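Local coordinates for lectin CEL-IV, C-type (Cucumaria echinata, PDB 3ALU), which binds galactose-containing sugars such as raffinose through a calcium ion, as a tetrameric C-type lectin from a sea cucumber, at residues A[122-127]-A[132-137]; A[69-74]-A[81-86]. All blocks are in the same frame, centred on the assembly; numbering follows the deposited sequence.

Interaction 1 of 2, residues A[122-127]-A[132-137]; sequences GAIAAG and GFWADV. With CA (calcium ion), chain K; GLA (alpha-D-galactopyranose), chain E.
Ile124 and Trp134 form a non-hydrogen-bonded pair of an antiparallel hairpin, and although their side chains splay apart, Ile124 CG1 comes within 4.0 Å of Trp134 CD1, the two crossing at a slant. The isoleucine sets CG1 beside its backbone N (chi1 -76°), which turns this branch to the indole while CG2 rests 3.4 Å from Gly132 O. Trp134 continues into the core, where Trp109 meets its ring edge to face. Ala125 CB lies 4.3 Å from Ala135 CB, and the latter methyl borders galactose O4 (3.8 Å). Between the strands, Ala123 N bonds to Ala135 O and Ala135 N to Ala123 O, both at 2.9 Å, the latter in the carbonyl plane. Nearer the turn, Ala125 N bonds to Phe133 O (3.1 Å) from 44° out of the carbonyl plane, and Gly132 N to Ala125 O (2.8 Å). At the other end of the strand Asp136 grips calcium through its backbone O and OD1, each 2.4 Å from the ion; Glu113, Asn115, Asn116 and galactose O3 and O4 complete the shell, as in the long-loop site of C-type lectins. Ser120 holds Asp136 OD2, fixing the carboxylate on both oxygens, and the ion probably polarises both sugar hydroxyls into better hydrogen-bond donors.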
loop_
_atom_site.group_PDB
_atom_site.type_symbol
_atom_site.label_atom_id
_atom_site.label_comp_id
_atom_site.label_asym_id
_atom_site.label_seq_id
_atom_site.Cartn_x
_atom_site.Cartn_y
_atom_site.Cartn_z
ATOM N N GLY A 122 -19.581 -23.011 9.852
ATOM C CA GLY A 122 -19.977 -21.693 10.380
ATOM C C GLY A 122 -20.361 -20.654 9.336
ATOM O O GLY A 122 -19.836 -20.651 8.213
ATOM N N ALA A 123 -21.265 -19.755 9.722
ATOM C CA ALA A 123 -21.680 -18.674 8.848
ATOM C C ALA A 123 -21.947 -17.463 9.704
ATOM O O ALA A 123 -22.498 -17.561 10.832
ATOM C CB ALA A 123 -22.955 -19.047 8.091
ATOM N N ILE A 124 -21.585 -16.300 9.183
ATOM C CA ILE A 124 -22.040 -15.036 9.777
ATOM C C ILE A 124 -23.531 -14.964 9.544
ATOM O O ILE A 124 -23.994 -15.072 8.407
ATOM C CB ILE A 124 -21.317 -13.821 9.116
ATOM C CG1 ILE A 124 -19.882 -13.738 9.671
ATOM C CG2 ILE A 124 -22.101 -12.484 9.337
ATOM C CD1 ILE A 124 -18.963 -12.728 8.922
ATOM N N ALA A 125 -24.300 -14.810 10.612
ATOM C CA ALA A 125 -25.749 -14.749 10.465
ATOM C C ALA A 125 -26.127 -13.283 10.664
ATOM O O ALA A 125 -26.230 -12.813 11.789
ATOM C CB ALA A 125 -26.422 -15.686 11.495
ATOM N N ALA A 126 -26.315 -12.533 9.571
ATOM C CA ALA A 126 -26.435 -11.076 9.696
ATOM C C ALA A 126 -27.832 -10.554 9.952
ATOM O O ALA A 126 -28.035 -9.318 10.102
ATOM C CB ALA A 126 -25.849 -10.374 8.431
ATOM N N GLY A 127 -28.809 -11.464 9.963
ATOM C CA GLY A 127 -30.162 -11.096 10.374
ATOM C C GLY A 127 -30.208 -10.563 11.785
ATOM O O GLY A 127 -29.281 -10.769 12.582
ATOM N N GLY A 132 -24.992 -10.714 13.215
ATOM C CA GLY A 132 -23.703 -11.056 12.570
ATOM C C GLY A 132 -22.945 -12.185 13.267
ATOM O O GLY A 132 -22.016 -12.775 12.705
ATOM N N PHE A 133 -23.264 -12.483 14.527
ATOM C CA PHE A 133 -22.540 -13.556 15.168
ATOM C C PHE A 133 -22.881 -14.891 14.502
ATOM O O PHE A 133 -23.870 -14.981 13.727
ATOM C CB PHE A 133 -22.876 -13.546 16.689
ATOM C CG PHE A 133 -22.328 -12.344 17.393
ATOM C CD1 PHE A 133 -23.191 -11.370 17.905
ATOM C CD2 PHE A 133 -20.954 -12.156 17.506
ATOM C CE1 PHE A 133 -22.675 -10.234 18.554
ATOM C CE2 PHE A 133 -20.431 -11.020 18.136
ATOM C CZ PHE A 133 -21.316 -10.051 18.644
ATOM N N TRP A 134 -22.095 -15.923 14.795
ATOM C CA TRP A 134 -22.087 -17.095 13.902
ATOM C C TRP A 134 -23.130 -18.147 14.261
ATOM O O TRP A 134 -23.402 -18.392 15.452
ATOM C CB TRP A 134 -20.725 -17.787 13.857
ATOM C CG TRP A 134 -19.552 -16.884 13.785
ATOM C CD1 TRP A 134 -19.510 -15.649 13.212
ATOM C CD2 TRP A 134 -18.247 -17.162 14.282
ATOM N NE1 TRP A 134 -18.243 -15.126 13.345
ATOM C CE2 TRP A 134 -17.438 -16.036 13.987
ATOM C CE3 TRP A 134 -17.654 -18.287 14.916
ATOM C CZ2 TRP A 134 -16.066 -15.945 14.370
ATOM C CZ3 TRP A 134 -16.294 -18.203 15.293
ATOM C CH2 TRP A 134 -15.512 -17.034 15.019
ATOM N N ALA A 135 -23.648 -18.795 13.223
ATOM C CA ALA A 135 -24.475 -19.997 13.382
ATOM C C ALA A 135 -23.728 -21.148 12.746
ATOM O O ALA A 135 -22.989 -20.939 11.773
ATOM C CB ALA A 135 -25.829 -19.821 12.686
ATOM N N ASP A 136 -23.889 -22.366 13.265
ATOM C CA ASP A 136 -23.409 -23.509 12.480
ATOM C C ASP A 136 -24.562 -24.135 11.713
ATOM O O ASP A 136 -25.725 -24.097 12.175
ATOM C CB ASP A 136 -22.622 -24.555 13.297
ATOM C CG ASP A 136 -23.518 -25.407 14.225
ATOM O OD1 ASP A 136 -24.508 -24.904 14.777
ATOM O OD2 ASP A 136 -23.184 -26.594 14.437
ATOM N N VAL A 137 -24.227 -24.619 10.523
ATOM C CA VAL A 137 -25.241 -25.130 9.597
ATOM C C VAL A 137 -24.707 -26.373 8.926
ATOM O O VAL A 137 -23.512 -26.622 8.895
ATOM C CB VAL A 137 -25.592 -24.074 8.486
ATOM C CG1 VAL A 137 -26.150 -22.756 9.061
ATOM C CG2 VAL A 137 -24.397 -23.815 7.529
HETATM CA CA CA K . -26.807 -24.279 14.336
HETATM C C1 GLA E . -31.776 -23.044 12.856
HETATM C C2 GLA E . -30.850 -23.709 13.884
HETATM C C3 GLA E . -29.903 -22.728 14.556
HETATM C C4 GLA E . -29.126 -21.912 13.515
HETATM C C5 GLA E . -30.119 -21.314 12.498
HETATM C C6 GLA E . -29.423 -20.548 11.362
HETATM O O2 GLA E . -31.632 -24.329 14.928
HETATM O O3 GLA E . -29.010 -23.451 15.417
HETATM O O4 GLA E . -28.231 -22.814 12.855
HETATM O O5 GLA E . -30.926 -22.344 11.898
HETATM O O6 GLA E . -28.669 -21.492 10.597
#

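Interaction 2 of 2, residues A[69-74]-A[81-86]; sequences TSLPDL and PQVYIG. With GLA (alpha-D-galactopyranose), chain E; EDO (1,2-ethanediol), chain J.
Leu71 CG is anti to the carbonyl carbon and beside the backbone N (chi1 -84°), while chi2 (6°) lies off the staggered positions, so the exact placing of the methyls is doubtful. CD2, the methyl nearest the strand, is 4.1 Å from Pro81 CG and 4.3 Å from Val83 CG2, the leucine and the proline running alongside but in opposing senses. Leu74 meets the same ring with its carbonyl O, 3.4 Å from Pro81 CD, and with its CB, 4.3 Å from Pro81 CG. Pro81 follows a cis peptide bond. The contact packs the chain leaving helix 57-70 against the start of strand 82-89 in the C-type lectin domain, and Leu19 of strand 15-21 touches both Leu71 and Val83. The turn after the helix is held by Leu74 N bonding to Leu71 O. On the far side of the strand from these leucines, Gln82 points away with its chain extended beyond CG, and its amide divides its work: NE2 donates to galactose O6 at 2.7 Å (N-H...O angle 150°), while OE1 accepts from O2 of an ethanediol, probably left by the crystallisation liquor. Gln82 N donates to the other ethanediol oxygen, O1, over 3.1 Å.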
loop_
_atom_site.group_PDB
_atom_site.type_symbol
_atom_site.label_atom_id
_atom_site.label_comp_id
_atom_site.label_asym_id
_atom_site.label_seq_id
_atom_site.Cartn_x
_atom_site.Cartn_y
_atom_site.Cartn_z
ATOM N N THR A 69 -23.870 -3.731 5.345
ATOM C CA THR A 69 -23.901 -2.597 4.383
ATOM C C THR A 69 -24.015 -3.070 2.924
ATOM O O THR A 69 -24.535 -2.319 2.079
ATOM C CB THR A 69 -22.697 -1.655 4.514
ATOM O OG1 THR A 69 -21.487 -2.358 4.220
ATOM C CG2 THR A 69 -22.632 -1.072 5.920
ATOM N N SER A 70 -23.556 -4.296 2.628
ATOM C CA SER A 70 -23.654 -4.828 1.265
ATOM C C SER A 70 -25.042 -5.418 0.949
ATOM O O SER A 70 -25.478 -5.418 -0.207
ATOM C CB SER A 70 -22.566 -5.882 1.007
ATOM O OG SER A 70 -21.254 -5.351 1.207
ATOM N N LEU A 71 -25.726 -5.926 1.971
ATOM C CA LEU A 71 -26.997 -6.632 1.794
ATOM C C LEU A 71 -28.156 -5.985 2.563
ATOM O O LEU A 71 -28.936 -6.700 3.176
ATOM C CB LEU A 71 -26.828 -8.071 2.270
ATOM C CG LEU A 71 -26.240 -9.149 1.353
ATOM C CD1 LEU A 71 -25.670 -8.757 -0.023
ATOM C CD2 LEU A 71 -25.511 -10.269 2.109
ATOM N N PRO A 72 -28.304 -4.639 2.510
ATOM C CA PRO A 72 -29.257 -4.047 3.483
ATOM C C PRO A 72 -30.709 -4.493 3.301
ATOM O O PRO A 72 -31.451 -4.583 4.291
ATOM C CB PRO A 72 -29.095 -2.530 3.266
ATOM C CG PRO A 72 -28.536 -2.415 1.849
ATOM C CD PRO A 72 -27.651 -3.595 1.677
ATOM N N ASP A 73 -31.116 -4.787 2.065
ATOM C CA ASP A 73 -32.511 -5.170 1.798
ATOM C C ASP A 73 -32.756 -6.634 2.141
ATOM O O ASP A 73 -33.900 -7.107 2.091
ATOM C CB ASP A 73 -32.860 -4.958 0.321
ATOM C CG ASP A 73 -33.047 -3.496 -0.037
ATOM O OD1 ASP A 73 -32.840 -3.173 -1.236
ATOM O OD2 ASP A 73 -33.410 -2.687 0.860
ATOM N N LEU A 74 -31.694 -7.378 2.444
ATOM C CA LEU A 74 -31.858 -8.799 2.723
ATOM C C LEU A 74 -31.888 -9.062 4.222
ATOM O O LEU A 74 -32.172 -10.168 4.625
ATOM C CB LEU A 74 -30.757 -9.630 2.069
ATOM C CG LEU A 74 -30.571 -9.527 0.548
ATOM C CD1 LEU A 74 -29.581 -10.638 0.195
ATOM C CD2 LEU A 74 -31.871 -9.666 -0.267
ATOM N N PRO A 81 -29.619 -12.626 6.371
ATOM C CA PRO A 81 -28.823 -13.525 5.523
ATOM C C PRO A 81 -27.616 -14.202 6.211
ATOM O O PRO A 81 -26.875 -13.557 6.943
ATOM C CB PRO A 81 -28.337 -12.585 4.405
ATOM C CG PRO A 81 -28.223 -11.246 5.082
ATOM C CD PRO A 81 -29.280 -11.208 6.151
ATOM N N GLN A 82 -27.392 -15.476 5.887
ATOM C CA GLN A 82 -26.260 -16.200 6.423
ATOM C C GLN A 82 -25.202 -16.259 5.329
ATOM O O GLN A 82 -25.517 -16.559 4.193
ATOM C CB GLN A 82 -26.701 -17.598 6.808
ATOM C CG GLN A 82 -27.748 -17.515 7.868
ATOM C CD GLN A 82 -28.211 -18.892 8.325
ATOM O OE1 GLN A 82 -29.258 -19.387 7.898
ATOM N NE2 GLN A 82 -27.426 -19.518 9.193
ATOM N N VAL A 83 -23.959 -15.993 5.709
ATOM C CA VAL A 83 -22.868 -15.889 4.765
ATOM C C VAL A 83 -21.741 -16.768 5.275
ATOM O O VAL A 83 -21.251 -16.545 6.416
ATOM C CB VAL A 83 -22.398 -14.414 4.705
ATOM C CG1 VAL A 83 -21.167 -14.239 3.790
ATOM C CG2 VAL A 83 -23.586 -13.459 4.269
ATOM N N TYR A 84 -21.294 -17.743 4.476
ATOM C CA TYR A 84 -20.252 -18.641 4.902
ATOM C C TYR A 84 -18.947 -17.964 5.220
ATOM O O TYR A 84 -18.529 -17.049 4.523
ATOM C CB TYR A 84 -19.949 -19.708 3.852
ATOM C CG TYR A 84 -20.864 -20.887 3.856
ATOM C CD1 TYR A 84 -21.134 -21.601 5.057
ATOM C CD2 TYR A 84 -21.395 -21.368 2.660
ATOM C CE1 TYR A 84 -21.966 -22.724 5.032
ATOM C CE2 TYR A 84 -22.216 -22.494 2.632
ATOM C CZ TYR A 84 -22.467 -23.191 3.831
ATOM O OH TYR A 84 -23.305 -24.299 3.798
ATOM N N ILE A 85 -18.337 -18.425 6.316
ATOM C CA ILE A 85 -16.941 -18.136 6.616
ATOM C C ILE A 85 -16.218 -19.488 6.723
ATOM O O ILE A 85 -16.873 -20.558 6.620
ATOM C CB ILE A 85 -16.821 -17.334 7.911
ATOM C CG1 ILE A 85 -17.438 -18.128 9.072
ATOM C CG2 ILE A 85 -17.513 -15.943 7.755
ATOM C CD1 ILE A 85 -17.336 -17.360 10.448
ATOM N N GLY A 86 -14.917 -19.461 6.956
ATOM C CA GLY A 86 -14.094 -20.690 6.823
ATOM C C GLY A 86 -14.117 -21.650 8.015
ATOM O O GLY A 86 -13.204 -22.441 8.144
HETATM C C1 GLA E . -31.776 -23.044 12.856
HETATM C C2 GLA E . -30.850 -23.709 13.884
HETATM C C3 GLA E . -29.903 -22.728 14.556
HETATM C C4 GLA E . -29.126 -21.912 13.515
HETATM C C5 GLA E . -30.119 -21.314 12.498
HETATM C C6 GLA E . -29.423 -20.548 11.362
HETATM O O2 GLA E . -31.632 -24.329 14.928
HETATM O O3 GLA E . -29.010 -23.451 15.417
HETATM O O4 GLA E . -28.231 -22.814 12.855
HETATM O O5 GLA E . -30.926 -22.344 11.898
HETATM O O6 GLA E . -28.669 -21.492 10.597
HETATM C C1 EDO J . -29.551 -17.678 4.770
HETATM O O1 EDO J . -29.518 -16.596 3.855
HETATM C C2 EDO J . -30.724 -17.519 5.700
HETATM O O2 EDO J . -31.334 -18.787 5.893
#

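Both contacts are mostly buried and meet on one sheet, since strand 120-125 of interaction 1 neighbours strand 82-89 of interaction 2; Ile124 N to Val83 O (2.8 Å) and Ala126 N to Pro81 O (2.9 Å) are probable hydrogen bonds joining them. Their chemistry differs with place. Interaction 1 is a hairpin held by main-chain bonds and ending at calcium, whereas interaction 2 joins the chain after a helix to that sheet through mostly apolar van der Waals packing, partly exposed at Leu74, with a second subunit nearby at Thr69 and Pro72. Galactose reaches both: the calcium bound by Asp136 holds it at interaction 1, and Gln82, outside the leucine-proline packing, bonds it from segment 81-86.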